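Local coordinates for aldose-aldose oxidoreductase (Caulobacter crescentus, PDB 5A04), which probably oxidises one aldose sugar and reduces another in its own active site, using a bound NADP(H) cofactor, at residues A[161-166]-A[241-246]. Numbering follows the deposited sequence.
With SO4 (sulfate ion), chain J.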
loop_
_atom_site.group_PDB
_atom_site.type_symbol
_atom_site.label_atom_id
_atom_site.label_comp_id
_atom_site.label_asym_id
_atom_site.label_seq_id
_atom_site.Cartn_x
_atom_site.Cartn_y
_atom_site.Cartn_z
ATOM N N HIS A 161 -1.612 3.033 -8.140
ATOM C CA HIS A 161 -1.923 3.788 -9.348
ATOM C C HIS A 161 -3.366 3.563 -9.760
ATOM O O HIS A 161 -3.821 2.422 -9.893
ATOM C CB HIS A 161 -0.988 3.409 -10.506
ATOM C CG HIS A 161 0.384 4.003 -10.393
ATOM N ND1 HIS A 161 1.390 3.415 -9.652
ATOM C CD2 HIS A 161 0.911 5.133 -10.912
ATOM C CE1 HIS A 161 2.477 4.160 -9.726
ATOM N NE2 HIS A 161 2.216 5.205 -10.490
ATOM N N GLY A 162 -4.081 4.657 -9.995
ATOM C CA GLY A 162 -5.463 4.560 -10.406
ATOM C C GLY A 162 -6.005 5.925 -10.755
ATOM O O GLY A 162 -5.438 6.953 -10.354
ATOM N N PHE A 163 -7.078 5.951 -11.527
ATOM C CA PHE A 163 -7.825 7.190 -11.711
ATOM C C PHE A 163 -9.291 6.838 -11.886
ATOM O O PHE A 163 -9.637 5.700 -12.185
ATOM C CB PHE A 163 -7.297 8.023 -12.889
ATOM C CG PHE A 163 -7.542 7.419 -14.252
ATOM C CD1 PHE A 163 -6.676 6.470 -14.776
ATOM C CD2 PHE A 163 -8.615 7.848 -15.029
ATOM C CE1 PHE A 163 -6.895 5.938 -16.042
ATOM C CE2 PHE A 163 -8.843 7.315 -16.295
ATOM C CZ PHE A 163 -7.979 6.364 -16.797
ATOM N N THR A 164 -10.155 7.812 -11.657
ATOM C CA THR A 164 -11.581 7.580 -11.773
ATOM C C THR A 164 -11.981 7.720 -13.223
ATOM O O THR A 164 -12.210 8.825 -13.704
ATOM C CB THR A 164 -12.370 8.570 -10.899
ATOM O OG1 THR A 164 -11.856 9.891 -11.114
ATOM C CG2 THR A 164 -12.186 8.225 -9.443
ATOM N N ILE A 165 -12.047 6.598 -13.933
ATOM C CA ILE A 165 -12.308 6.641 -15.364
ATOM C C ILE A 165 -13.768 7.049 -15.621
ATOM O O ILE A 165 -14.641 6.810 -14.789
ATOM C CB ILE A 165 -11.970 5.275 -16.020
ATOM C CG1 ILE A 165 -11.829 5.424 -17.543
ATOM C CG2 ILE A 165 -12.965 4.197 -15.598
ATOM C CD1 ILE A 165 -11.168 4.212 -18.206
ATOM N N GLY A 166 -14.021 7.692 -16.759
ATOM C CA GLY A 166 -15.331 8.277 -17.009
ATOM C C GLY A 166 -16.223 7.566 -18.013
ATOM O O GLY A 166 -16.951 6.630 -17.667
ATOM N N SER A 241 -4.061 -1.249 -8.317
ATOM C CA SER A 241 -4.467 -0.851 -9.670
ATOM C C SER A 241 -5.966 -0.591 -9.642
ATOM O O SER A 241 -6.725 -1.480 -9.241
ATOM C CB SER A 241 -4.143 -1.961 -10.685
ATOM O OG SER A 241 -4.589 -1.600 -11.980
ATOM N N ALA A 242 -6.412 0.603 -10.050
ATOM C CA ALA A 242 -7.828 0.929 -9.888
ATOM C C ALA A 242 -8.358 1.882 -10.962
ATOM O O ALA A 242 -7.633 2.732 -11.473
ATOM C CB ALA A 242 -8.066 1.535 -8.493
ATOM N N TYR A 243 -9.639 1.731 -11.274
ATOM C CA TYR A 243 -10.338 2.631 -12.179
ATOM C C TYR A 243 -11.432 3.416 -11.438
ATOM O O TYR A 243 -12.239 4.102 -12.068
ATOM C CB TYR A 243 -10.960 1.842 -13.338
ATOM C CG TYR A 243 -10.164 1.791 -14.637
ATOM C CD1 TYR A 243 -9.145 2.694 -14.910
ATOM C CD2 TYR A 243 -10.469 0.840 -15.610
ATOM C CE1 TYR A 243 -8.453 2.652 -16.118
ATOM C CE2 TYR A 243 -9.789 0.791 -16.814
ATOM C CZ TYR A 243 -8.782 1.691 -17.069
ATOM O OH TYR A 243 -8.126 1.626 -18.279
ATOM N N SER A 244 -11.491 3.286 -10.116
ATOM C CA SER A 244 -12.547 3.947 -9.338
ATOM C C SER A 244 -12.009 4.824 -8.201
ATOM O O SER A 244 -12.789 5.369 -7.422
ATOM C CB SER A 244 -13.537 2.911 -8.774
ATOM O OG SER A 244 -12.896 1.953 -7.936
ATOM N N VAL A 245 -10.692 4.964 -8.102
ATOM C CA VAL A 245 -10.091 5.938 -7.179
ATOM C C VAL A 245 -8.918 6.625 -7.851
ATOM O O VAL A 245 -8.373 6.116 -8.824
ATOM C CB VAL A 245 -9.587 5.301 -5.858
ATOM C CG1 VAL A 245 -10.720 4.655 -5.086
ATOM C CG2 VAL A 245 -8.470 4.296 -6.123
ATOM N N ASN A 246 -8.518 7.778 -7.323
ATOM C CA ASN A 246 -7.321 8.450 -7.819
ATOM C C ASN A 246 -6.126 8.255 -6.890
ATOM O O ASN A 246 -6.185 8.567 -5.700
ATOM C CB ASN A 246 -7.584 9.946 -8.005
ATOM C CG ASN A 246 -8.631 10.215 -9.061
ATOM O OD1 ASN A 246 -8.425 9.922 -10.242
ATOM N ND2 ASN A 246 -9.763 10.773 -8.644
HETATM S S SO4 J . -12.645 10.178 -19.045
HETATM O O1 SO4 J . -12.202 8.820 -18.722
HETATM O O2 SO4 J . -12.846 10.918 -17.795
HETATM O O3 SO4 J . -11.615 10.837 -19.844
HETATM O O4 SO4 J . -13.907 10.143 -19.795
HETATM O O HOH W 1 -9.084 11.470 -12.477
HETATM O O HOH W 2 -12.234 12.425 -9.790
#
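A242 N donates to H161 O at 3.2 Å where strands 156-162 and 236-242 run parallel in the mixed sheet of the C-terminal alpha/beta domain; the 241-246 chain leaves the sheet after A242, and the two chains stay in contact near the glucose pocket. Three backbone hydrogen bonds join the chains. Besides that from A242 N, F163 N reaches A242 O, and I165 N binds Y243 O over 3.1 Å with a fairly straight N-H...O angle of 159°. After Y243 the chain turns back through S244 and V245, bringing N246 to the flank of F163 and T164.

The aromatic contact is an offset edge-to-face pair in which the edge of Y243 meets the face of F163, their planes at 76°. The two side chains lie alongside each other and point the same way, with F163 CE1 3.6 Å from Y243 CE1. F163 also touches the bound beta-D-glucopyranose and D185 of helix 182-198, so Y243 backs a residue of the sugar pocket. I165 covers one face of the Y243 ring through a CH-pi contact: CG1 extends anti to the backbone N (chi1 -163°), and CD1 sits 3.8 Å from the ring centroid, while CG2 packs nearer CG and the backbone O of Y243.

On the side of N246, polar groups and water join the loops. T164 N donates to N246 OD1, standing above the carbonyl plane. T164 packs on P255 of the second subunit, placing this corner at the dimer contact. One water donates to N246 OD1 at 2.8 Å; a second bridges the side chains, 2.9 Å from T164 OG1 and accepting from N246 ND2 at 3.2 Å.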